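Local coordinates for protein aminoacyltransferase FemA (Staphylococcus aureus, PDB 1LRZ) that adds glycines 2 and 3 of the pentaglycine bridge of staphylococcal peptidoglycan, taking them from glycyl-tRNA, at residues Y232-D246 against G308-P322. Sequence-based numbering, arbitrary orientation.
Sequences YKDRVLVPLAYINFD and GNELPISAGFFFINP
Strand 310-320 pairs antiparallel with strand 236-244, Ile320 N meeting Arg235 O at one end and Phe245 N meeting Asn309 O (2.8 Å) at the other. The two are neighbours in a mixed sheet of FemA, and the chain between them forms the long antiparallel helical hairpin 245-307. Pro239 lacks an N-H, so it gives the ladder only its carbonyl: Gly316 N donates to Pro239 O at 3.1 Å. Farther on, Ile313 and Ser314 both face Ala241 in a classic beta bulge: Ala241 O takes a nearly straight bond from Ile313 N (3.0 Å, 175°) and a weak one from Ser314 N.

Val236, Val238 and Phe317 pack on the side of the sheet covered by Phe204 of helix 201-207. Val236 CG2, anti to its own N, lies over the Phe317 face in a CH-pi contact (4.0 Å to the centroid), while Val238 CG2 touches the CD1-CE1 side of that ring. Tyr232, the last residue of its helix, turns a ring edge to the face of Phe319, with planes at 67°. On the other side, facing helix 341-355, Pro239 CG meets Phe318 CE1 at 3.6 Å, an apolar contact between the compact proline ring and the phenyl ring. Gly316, with no side chain, lies beside this ring, so the Phe318 ring can come close to the backbone there.

Near the hairpin, Glu310 extends so that OE2 sits above one face of Tyr242, off-centre, and forms a salt bridge with Arg194 on the adjoining strand. At the far end the Arg235 chain bends at chi2, and its side chain crosses that of Asn321 at about a right angle, with the guanidinium and amide planes 65° apart. NH1 pairs with Asp16, while Arg235 NH2 donates to an in-plane lone pair of Asn321 OD1 at 3.0 Å.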
ATOM      1  N   TYR A 232       8.154   8.927   9.685  1.00 19.96           N
ATOM      2  CA  TYR A 232       6.718   8.686   9.584  1.00 19.43           C
ATOM      3  C   TYR A 232       6.192   8.150  10.913  1.00 19.44           C
ATOM      4  O   TYR A 232       5.007   8.261  11.209  1.00 20.05           O
ATOM      5  CB  TYR A 232       6.418   7.683   8.465  1.00 19.72           C
ATOM      6  CG  TYR A 232       6.514   8.240   7.052  1.00 24.12           C
ATOM      7  CD1 TYR A 232       7.071   9.497   6.796  1.00 24.29           C
ATOM      8  CD2 TYR A 232       6.061   7.489   5.965  1.00 27.23           C
ATOM      9  CE1 TYR A 232       7.172   9.993   5.485  1.00 23.47           C
ATOM     10  CE2 TYR A 232       6.157   7.970   4.662  1.00 28.28           C
ATOM     11  CZ  TYR A 232       6.713   9.219   4.429  1.00 28.33           C
ATOM     12  OH  TYR A 232       6.805   9.674   3.137  1.00 26.43           O
ATOM     13  N   LYS A 233       7.082   7.545  11.696  1.00 22.26           N
ATOM     14  CA  LYS A 233       6.744   7.002  13.010  1.00 21.96           C
ATOM     15  C   LYS A 233       5.560   6.041  13.032  1.00 20.64           C
ATOM     16  O   LYS A 233       5.676   4.915  12.547  1.00 23.17           O
ATOM     17  CB  LYS A 233       6.530   8.155  13.999  1.00 22.77           C
ATOM     18  CG  LYS A 233       7.817   8.965  14.226  1.00 28.29           C
ATOM     19  CD  LYS A 233       7.572  10.290  14.928  1.00 30.46           C
ATOM     20  CE  LYS A 233       8.826  11.155  14.892  1.00 33.80           C
ATOM     21  NZ  LYS A 233       8.528  12.556  15.312  1.00 37.78           N
ATOM     22  N   ASP A 234       4.427   6.456  13.587  1.00 20.89           N
ATOM     23  CA  ASP A 234       3.287   5.551  13.647  1.00 21.06           C
ATOM     24  C   ASP A 234       2.502   5.469  12.347  1.00 20.90           C
ATOM     25  O   ASP A 234       1.525   4.722  12.262  1.00 23.30           O
ATOM     26  CB  ASP A 234       2.333   5.941  14.765  1.00 23.72           C
ATOM     27  CG  ASP A 234       1.806   7.344  14.605  1.00 25.80           C
ATOM     28  OD1 ASP A 234       0.687   7.611  15.083  1.00 28.01           O
ATOM     29  OD2 ASP A 234       2.518   8.173  14.013  1.00 27.60           O
ATOM     30  N   ARG A 235       2.918   6.226  11.340  1.00 17.54           N
ATOM     31  CA  ARG A 235       2.221   6.184  10.063  1.00 17.51           C
ATOM     32  C   ARG A 235       2.868   5.215   9.086  1.00 18.42           C
ATOM     33  O   ARG A 235       2.611   5.243   7.881  1.00 17.28           O
ATOM     34  CB  ARG A 235       2.099   7.591   9.496  1.00 19.20           C
ATOM     35  CG  ARG A 235       1.358   8.465  10.499  1.00 21.86           C
ATOM     36  CD  ARG A 235       0.546   9.515   9.850  1.00 30.36           C
ATOM     37  NE  ARG A 235      -0.201  10.298  10.828  1.00 29.79           N
ATOM     38  CZ  ARG A 235      -1.060  11.248  10.486  1.00 31.56           C
ATOM     39  NH1 ARG A 235      -1.710  11.937  11.420  1.00 28.99           N
ATOM     40  NH2 ARG A 235      -1.270  11.498   9.198  1.00 23.36           N
ATOM     41  N   VAL A 236       3.722   4.354   9.626  1.00 17.73           N
ATOM     42  CA  VAL A 236       4.354   3.313   8.833  1.00 16.54           C
ATOM     43  C   VAL A 236       4.430   2.045   9.683  1.00 18.57           C
ATOM     44  O   VAL A 236       4.695   2.107  10.877  1.00 16.66           O
ATOM     45  CB  VAL A 236       5.777   3.726   8.348  1.00 19.63           C
ATOM     46  CG1 VAL A 236       6.656   4.122   9.529  1.00 22.25           C
ATOM     47  CG2 VAL A 236       6.412   2.572   7.584  1.00 24.45           C
ATOM     48  N   LEU A 237       4.172   0.896   9.065  1.00 18.54           N
ATOM     49  CA  LEU A 237       4.237  -0.382   9.760  1.00 16.78           C
ATOM     50  C   LEU A 237       4.894  -1.363   8.805  1.00 17.41           C
ATOM     51  O   LEU A 237       4.706  -1.271   7.585  1.00 12.83           O
ATOM     52  CB  LEU A 237       2.832  -0.873  10.147  1.00 19.81           C
ATOM     53  CG  LEU A 237       2.170  -0.191  11.351  1.00 19.41           C
ATOM     54  CD1 LEU A 237       0.751  -0.735  11.537  1.00 21.65           C
ATOM     55  CD2 LEU A 237       3.026  -0.438  12.600  1.00 18.74           C
ATOM     56  N   VAL A 238       5.663  -2.293   9.366  1.00 15.62           N
ATOM     57  CA  VAL A 238       6.394  -3.287   8.587  1.00 15.66           C
ATOM     58  C   VAL A 238       6.025  -4.693   9.053  1.00 19.13           C
ATOM     59  O   VAL A 238       6.790  -5.344   9.770  1.00 19.16           O
ATOM     60  CB  VAL A 238       7.932  -3.106   8.751  1.00 20.12           C
ATOM     61  CG1 VAL A 238       8.689  -4.086   7.842  1.00 18.24           C
ATOM     62  CG2 VAL A 238       8.330  -1.666   8.424  1.00 19.19           C
ATOM     63  N   PRO A 239       4.837  -5.175   8.662  1.00 17.15           N
ATOM     64  CA  PRO A 239       4.457  -6.522   9.092  1.00 18.39           C
ATOM     65  C   PRO A 239       5.331  -7.605   8.459  1.00 19.32           C
ATOM     66  O   PRO A 239       5.696  -7.518   7.287  1.00 18.17           O
ATOM     67  CB  PRO A 239       2.998  -6.628   8.653  1.00 18.80           C
ATOM     68  CG  PRO A 239       2.948  -5.735   7.417  1.00 17.30           C
ATOM     69  CD  PRO A 239       3.773  -4.547   7.849  1.00 18.18           C
ATOM     70  N   LEU A 240       5.672  -8.609   9.260  1.00 20.95           N
ATOM     71  CA  LEU A 240       6.466  -9.750   8.824  1.00 19.20           C
ATOM     72  C   LEU A 240       5.683 -11.023   9.160  1.00 20.72           C
ATOM     73  O   LEU A 240       5.294 -11.233  10.315  1.00 18.64           O
ATOM     74  CB  LEU A 240       7.822  -9.806   9.555  1.00 17.42           C
ATOM     75  CG  LEU A 240       8.517 -11.183   9.417  1.00 21.17           C
ATOM     76  CD1 LEU A 240       9.085 -11.326   8.003  1.00 18.36           C
ATOM     77  CD2 LEU A 240       9.625 -11.364  10.461  1.00 18.81           C
ATOM     78  N   ALA A 241       5.429 -11.852   8.152  1.00 16.37           N
ATOM     79  CA  ALA A 241       4.742 -13.118   8.370  1.00 14.33           C
ATOM     80  C   ALA A 241       5.901 -14.066   8.638  1.00 18.31           C
ATOM     81  O   ALA A 241       6.928 -14.010   7.939  1.00 14.24           O
ATOM     82  CB  ALA A 241       3.986 -13.546   7.107  1.00 13.47           C
ATOM     83  N   TYR A 242       5.747 -14.935   9.629  1.00 18.48           N
ATOM     84  CA  TYR A 242       6.829 -15.841   9.979  1.00 22.94           C
ATOM     85  C   TYR A 242       6.332 -17.057  10.751  1.00 23.22           C
ATOM     86  O   TYR A 242       5.177 -17.128  11.169  1.00 22.93           O
ATOM     87  CB  TYR A 242       7.830 -15.096  10.853  1.00 19.66           C
ATOM     88  CG  TYR A 242       7.252 -14.785  12.214  1.00 24.04           C
ATOM     89  CD1 TYR A 242       7.433 -15.663  13.287  1.00 25.15           C
ATOM     90  CD2 TYR A 242       6.450 -13.654  12.411  1.00 23.21           C
ATOM     91  CE1 TYR A 242       6.831 -15.431  14.523  1.00 26.56           C
ATOM     92  CE2 TYR A 242       5.838 -13.412  13.643  1.00 27.93           C
ATOM     93  CZ  TYR A 242       6.033 -14.305  14.695  1.00 28.93           C
ATOM     94  OH  TYR A 242       5.433 -14.077  15.913  1.00 27.35           O
ATOM     95  N   ILE A 243       7.230 -18.011  10.944  1.00 26.47           N
ATOM     96  CA  ILE A 243       6.907 -19.201  11.703  1.00 25.70           C
ATOM     97  C   ILE A 243       7.929 -19.313  12.823  1.00 25.00           C
ATOM     98  O   ILE A 243       9.129 -19.203  12.576  1.00 24.42           O
ATOM     99  CB  ILE A 243       7.018 -20.475  10.851  1.00 29.27           C
ATOM    100  CG1 ILE A 243       5.994 -20.443   9.711  1.00 31.50           C
ATOM    101  CG2 ILE A 243       6.819 -21.703  11.741  1.00 25.97           C
ATOM    102  CD1 ILE A 243       6.107 -21.625   8.753  1.00 33.03           C
ATOM    103  N   ASN A 244       7.436 -19.502  14.043  1.00 24.01           N
ATOM    104  CA  ASN A 244       8.273 -19.706  15.221  1.00 24.38           C
ATOM    105  C   ASN A 244       8.153 -21.220  15.372  1.00 23.19           C
ATOM    106  O   ASN A 244       7.098 -21.723  15.759  1.00 19.93           O
ATOM    107  CB  ASN A 244       7.666 -19.000  16.440  1.00 24.91           C
ATOM    108  CG  ASN A 244       8.454 -19.249  17.712  1.00 27.27           C
ATOM    109  OD1 ASN A 244       8.687 -18.326  18.501  1.00 32.18           O
ATOM    110  ND2 ASN A 244       8.865 -20.494  17.923  1.00 25.12           N
ATOM    111  N   PHE A 245       9.213 -21.954  15.056  1.00 23.76           N
ATOM    112  CA  PHE A 245       9.105 -23.401  15.116  1.00 25.31           C
ATOM    113  C   PHE A 245       8.807 -24.029  16.468  1.00 25.52           C
ATOM    114  O   PHE A 245       8.014 -24.963  16.532  1.00 28.77           O
ATOM    115  CB  PHE A 245      10.317 -24.035  14.436  1.00 25.41           C
ATOM    116  CG  PHE A 245      10.304 -23.857  12.939  1.00 27.57           C
ATOM    117  CD1 PHE A 245      11.238 -23.046  12.309  1.00 23.68           C
ATOM    118  CD2 PHE A 245       9.299 -24.444  12.169  1.00 26.01           C
ATOM    119  CE1 PHE A 245      11.173 -22.808  10.935  1.00 23.81           C
ATOM    120  CE2 PHE A 245       9.224 -24.213  10.794  1.00 28.72           C
ATOM    121  CZ  PHE A 245      10.167 -23.388  10.177  1.00 25.07           C
ATOM    122  N   ASP A 246       9.394 -23.526  17.549  1.00 27.62           N
ATOM    123  CA  ASP A 246       9.082 -24.096  18.857  1.00 27.68           C
ATOM    124  C   ASP A 246       7.587 -24.008  19.132  1.00 27.17           C
ATOM    125  O   ASP A 246       6.979 -24.969  19.591  1.00 25.17           O
ATOM    126  CB  ASP A 246       9.829 -23.374  19.983  1.00 29.57           C
ATOM    127  CG  ASP A 246      11.278 -23.784  20.068  1.00 33.23           C
ATOM    128  OD1 ASP A 246      11.586 -24.944  19.717  1.00 34.32           O
ATOM    129  OD2 ASP A 246      12.107 -22.952  20.499  1.00 36.19           O
ATOM    130  N   GLY A 308      16.828 -22.111  11.715  1.00 31.10           N
ATOM    131  CA  GLY A 308      16.780 -21.504  13.033  1.00 29.35           C
ATOM    132  C   GLY A 308      15.341 -21.533  13.514  1.00 28.70           C
ATOM    133  O   GLY A 308      14.467 -22.000  12.788  1.00 28.33           O
ATOM    134  N   ASN A 309      15.064 -21.024  14.709  1.00 27.58           N
ATOM    135  CA  ASN A 309      13.698 -21.088  15.206  1.00 28.89           C
ATOM    136  C   ASN A 309      12.685 -20.150  14.545  1.00 29.07           C
ATOM    137  O   ASN A 309      11.482 -20.406  14.620  1.00 28.92           O
ATOM    138  CB  ASN A 309      13.658 -20.891  16.718  1.00 27.24           C
ATOM    139  CG  ASN A 309      12.310 -21.253  17.300  1.00 27.78           C
ATOM    140  OD1 ASN A 309      11.640 -20.423  17.915  1.00 31.65           O
ATOM    141  ND2 ASN A 309      11.897 -22.496  17.098  1.00 25.58           N
ATOM    142  N   GLU A 310      13.146 -19.065  13.925  1.00 28.41           N
ATOM    143  CA  GLU A 310      12.209 -18.169  13.246  1.00 31.55           C
ATOM    144  C   GLU A 310      12.444 -18.147  11.749  1.00 30.27           C
ATOM    145  O   GLU A 310      13.523 -17.787  11.283  1.00 32.46           O
ATOM    146  CB  GLU A 310      12.279 -16.719  13.745  1.00 30.71           C
ATOM    147  CG  GLU A 310      11.164 -15.879  13.077  1.00 32.07           C
ATOM    148  CD  GLU A 310      11.168 -14.398  13.431  1.00 29.22           C
ATOM    149  OE1 GLU A 310      12.006 -13.638  12.889  1.00 33.65           O
ATOM    150  OE2 GLU A 310      10.316 -13.992  14.243  1.00 28.61           O
ATOM    151  N   LEU A 311      11.422 -18.537  10.997  1.00 29.76           N
ATOM    152  CA  LEU A 311      11.518 -18.531   9.549  1.00 28.08           C
ATOM    153  C   LEU A 311      10.661 -17.397   8.993  1.00 27.46           C
ATOM    154  O   LEU A 311       9.426 -17.455   9.038  1.00 24.91           O
ATOM    155  CB  LEU A 311      11.042 -19.859   8.956  1.00 28.84           C
ATOM    156  CG  LEU A 311      11.183 -19.907   7.429  1.00 32.23           C
ATOM    157  CD1 LEU A 311      12.658 -19.817   7.063  1.00 31.46           C
ATOM    158  CD2 LEU A 311      10.569 -21.183   6.868  1.00 32.76           C
ATOM    159  N   PRO A 312      11.306 -16.332   8.496  1.00 27.71           N
ATOM    160  CA  PRO A 312      10.552 -15.208   7.932  1.00 24.96           C
ATOM    161  C   PRO A 312      10.111 -15.664   6.552  1.00 25.86           C
ATOM    162  O   PRO A 312      10.923 -16.215   5.808  1.00 25.36           O
ATOM    163  CB  PRO A 312      11.586 -14.088   7.881  1.00 22.94           C
ATOM    164  CG  PRO A 312      12.866 -14.832   7.618  1.00 29.49           C
ATOM    165  CD  PRO A 312      12.753 -16.043   8.530  1.00 28.99           C
ATOM    166  N   ILE A 313       8.841 -15.459   6.204  1.00 20.84           N
ATOM    167  CA  ILE A 313       8.374 -15.910   4.895  1.00 22.03           C
ATOM    168  C   ILE A 313       7.775 -14.851   3.965  1.00 21.78           C
ATOM    169  O   ILE A 313       7.666 -15.075   2.758  1.00 20.39           O
ATOM    170  CB  ILE A 313       7.380 -17.063   5.061  1.00 21.88           C
ATOM    171  CG1 ILE A 313       6.190 -16.617   5.907  1.00 19.69           C
ATOM    172  CG2 ILE A 313       8.091 -18.247   5.738  1.00 22.29           C
ATOM    173  CD1 ILE A 313       5.046 -17.619   5.902  1.00 19.42           C
ATOM    174  N   SER A 314       7.393 -13.702   4.516  1.00 20.12           N
ATOM    175  CA  SER A 314       6.829 -12.626   3.703  1.00 19.01           C
ATOM    176  C   SER A 314       6.829 -11.347   4.536  1.00 20.12           C
ATOM    177  O   SER A 314       6.723 -11.398   5.762  1.00 17.21           O
ATOM    178  CB  SER A 314       5.394 -12.987   3.275  1.00 20.75           C
ATOM    179  OG  SER A 314       4.882 -12.079   2.308  1.00 24.07           O
ATOM    180  N   ALA A 315       6.964 -10.201   3.877  1.00 19.85           N
ATOM    181  CA  ALA A 315       6.962  -8.928   4.590  1.00 18.19           C
ATOM    182  C   ALA A 315       6.446  -7.818   3.692  1.00 18.31           C
ATOM    183  O   ALA A 315       6.470  -7.934   2.458  1.00 15.33           O
ATOM    184  CB  ALA A 315       8.373  -8.586   5.084  1.00 18.43           C
ATOM    185  N   GLY A 316       5.974  -6.747   4.322  1.00 15.60           N
ATOM    186  CA  GLY A 316       5.460  -5.614   3.583  1.00 17.15           C
ATOM    187  C   GLY A 316       5.784  -4.323   4.303  1.00 16.42           C
ATOM    188  O   GLY A 316       5.991  -4.306   5.524  1.00 15.24           O
ATOM    189  N   PHE A 317       5.832  -3.241   3.537  1.00 16.66           N
ATOM    190  CA  PHE A 317       6.115  -1.909   4.070  1.00 15.17           C
ATOM    191  C   PHE A 317       4.822  -1.122   3.828  1.00 15.35           C
ATOM    192  O   PHE A 317       4.436  -0.894   2.677  1.00 14.94           O
ATOM    193  CB  PHE A 317       7.267  -1.280   3.296  1.00 19.32           C
ATOM    194  CG  PHE A 317       7.978  -0.200   4.044  1.00 21.64           C
ATOM    195  CD1 PHE A 317       8.929  -0.518   5.010  1.00 21.78           C
ATOM    196  CD2 PHE A 317       7.720   1.136   3.770  1.00 22.08           C
ATOM    197  CE1 PHE A 317       9.616   0.481   5.690  1.00 21.09           C
ATOM    198  CE2 PHE A 317       8.405   2.144   4.451  1.00 24.06           C
ATOM    199  CZ  PHE A 317       9.356   1.808   5.411  1.00 18.14           C
ATOM    200  N   PHE A 318       4.158  -0.708   4.904  1.00 16.69           N
ATOM    201  CA  PHE A 318       2.880  -0.017   4.792  1.00 15.65           C
ATOM    202  C   PHE A 318       2.816   1.394   5.356  1.00 17.89           C
ATOM    203  O   PHE A 318       3.340   1.665   6.436  1.00 17.74           O
ATOM    204  CB  PHE A 318       1.784  -0.817   5.500  1.00 16.79           C
ATOM    205  CG  PHE A 318       1.388  -2.091   4.806  1.00 17.45           C
ATOM    206  CD1 PHE A 318       2.199  -3.219   4.870  1.00 14.78           C
ATOM    207  CD2 PHE A 318       0.179  -2.164   4.105  1.00 14.48           C
ATOM    208  CE1 PHE A 318       1.821  -4.409   4.244  1.00 16.61           C
ATOM    209  CE2 PHE A 318      -0.212  -3.339   3.475  1.00 15.59           C
ATOM    210  CZ  PHE A 318       0.614  -4.473   3.543  1.00 17.11           C
ATOM    211  N   PHE A 319       2.146   2.285   4.625  1.00 16.35           N
ATOM    212  CA  PHE A 319       1.930   3.653   5.095  1.00 16.62           C
ATOM    213  C   PHE A 319       0.488   3.715   5.602  1.00 18.95           C
ATOM    214  O   PHE A 319      -0.441   3.195   4.961  1.00 18.68           O
ATOM    215  CB  PHE A 319       2.169   4.651   3.964  1.00 17.42           C
ATOM    216  CG  PHE A 319       3.597   4.681   3.497  1.00 18.08           C
ATOM    217  CD1 PHE A 319       3.903   4.691   2.140  1.00 19.20           C
ATOM    218  CD2 PHE A 319       4.641   4.646   4.421  1.00 20.25           C
ATOM    219  CE1 PHE A 319       5.232   4.663   1.709  1.00 20.18           C
ATOM    220  CE2 PHE A 319       5.978   4.621   3.995  1.00 22.67           C
ATOM    221  CZ  PHE A 319       6.270   4.627   2.639  1.00 22.46           C
ATOM    222  N   ILE A 320       0.300   4.337   6.762  1.00 18.33           N
ATOM    223  CA  ILE A 320      -1.016   4.403   7.370  1.00 18.16           C
ATOM    224  C   ILE A 320      -1.438   5.829   7.680  1.00 19.52           C
ATOM    225  O   ILE A 320      -0.801   6.526   8.463  1.00 18.79           O
ATOM    226  CB  ILE A 320      -1.059   3.573   8.692  1.00 22.69           C
ATOM    227  CG1 ILE A 320      -0.694   2.108   8.408  1.00 23.93           C
ATOM    228  CG2 ILE A 320      -2.435   3.662   9.335  1.00 17.98           C
ATOM    229  CD1 ILE A 320       0.785   1.864   8.312  1.00 28.71           C
ATOM    230  N   ASN A 321      -2.521   6.255   7.052  1.00 17.42           N
ATOM    231  CA  ASN A 321      -3.041   7.585   7.275  1.00 19.71           C
ATOM    232  C   ASN A 321      -4.557   7.481   7.316  1.00 16.97           C
ATOM    233  O   ASN A 321      -5.130   6.461   6.917  1.00 16.60           O
ATOM    234  CB  ASN A 321      -2.553   8.522   6.165  1.00 20.11           C
ATOM    235  CG  ASN A 321      -1.043   8.721   6.215  1.00 23.71           C
ATOM    236  OD1 ASN A 321      -0.540   9.528   7.002  1.00 23.22           O
ATOM    237  ND2 ASN A 321      -0.312   7.958   5.398  1.00 17.73           N
ATOM    238  N   PRO A 322      -5.223   8.522   7.820  1.00 15.39           N
ATOM    239  CA  PRO A 322      -6.687   8.490   7.899  1.00 15.92           C
ATOM    240  C   PRO A 322      -7.409   8.142   6.598  1.00 15.52           C
ATOM    241  O   PRO A 322      -8.434   7.463   6.614  1.00 15.32           O
ATOM    242  CB  PRO A 322      -7.035   9.893   8.401  1.00 17.06           C
ATOM    243  CG  PRO A 322      -5.839  10.230   9.278  1.00 19.40           C
ATOM    244  CD  PRO A 322      -4.690   9.773   8.391  1.00 16.34           C
TER
HETATM  245  O   HOH W   1       2.472   7.345   5.856  1.00 25.59           O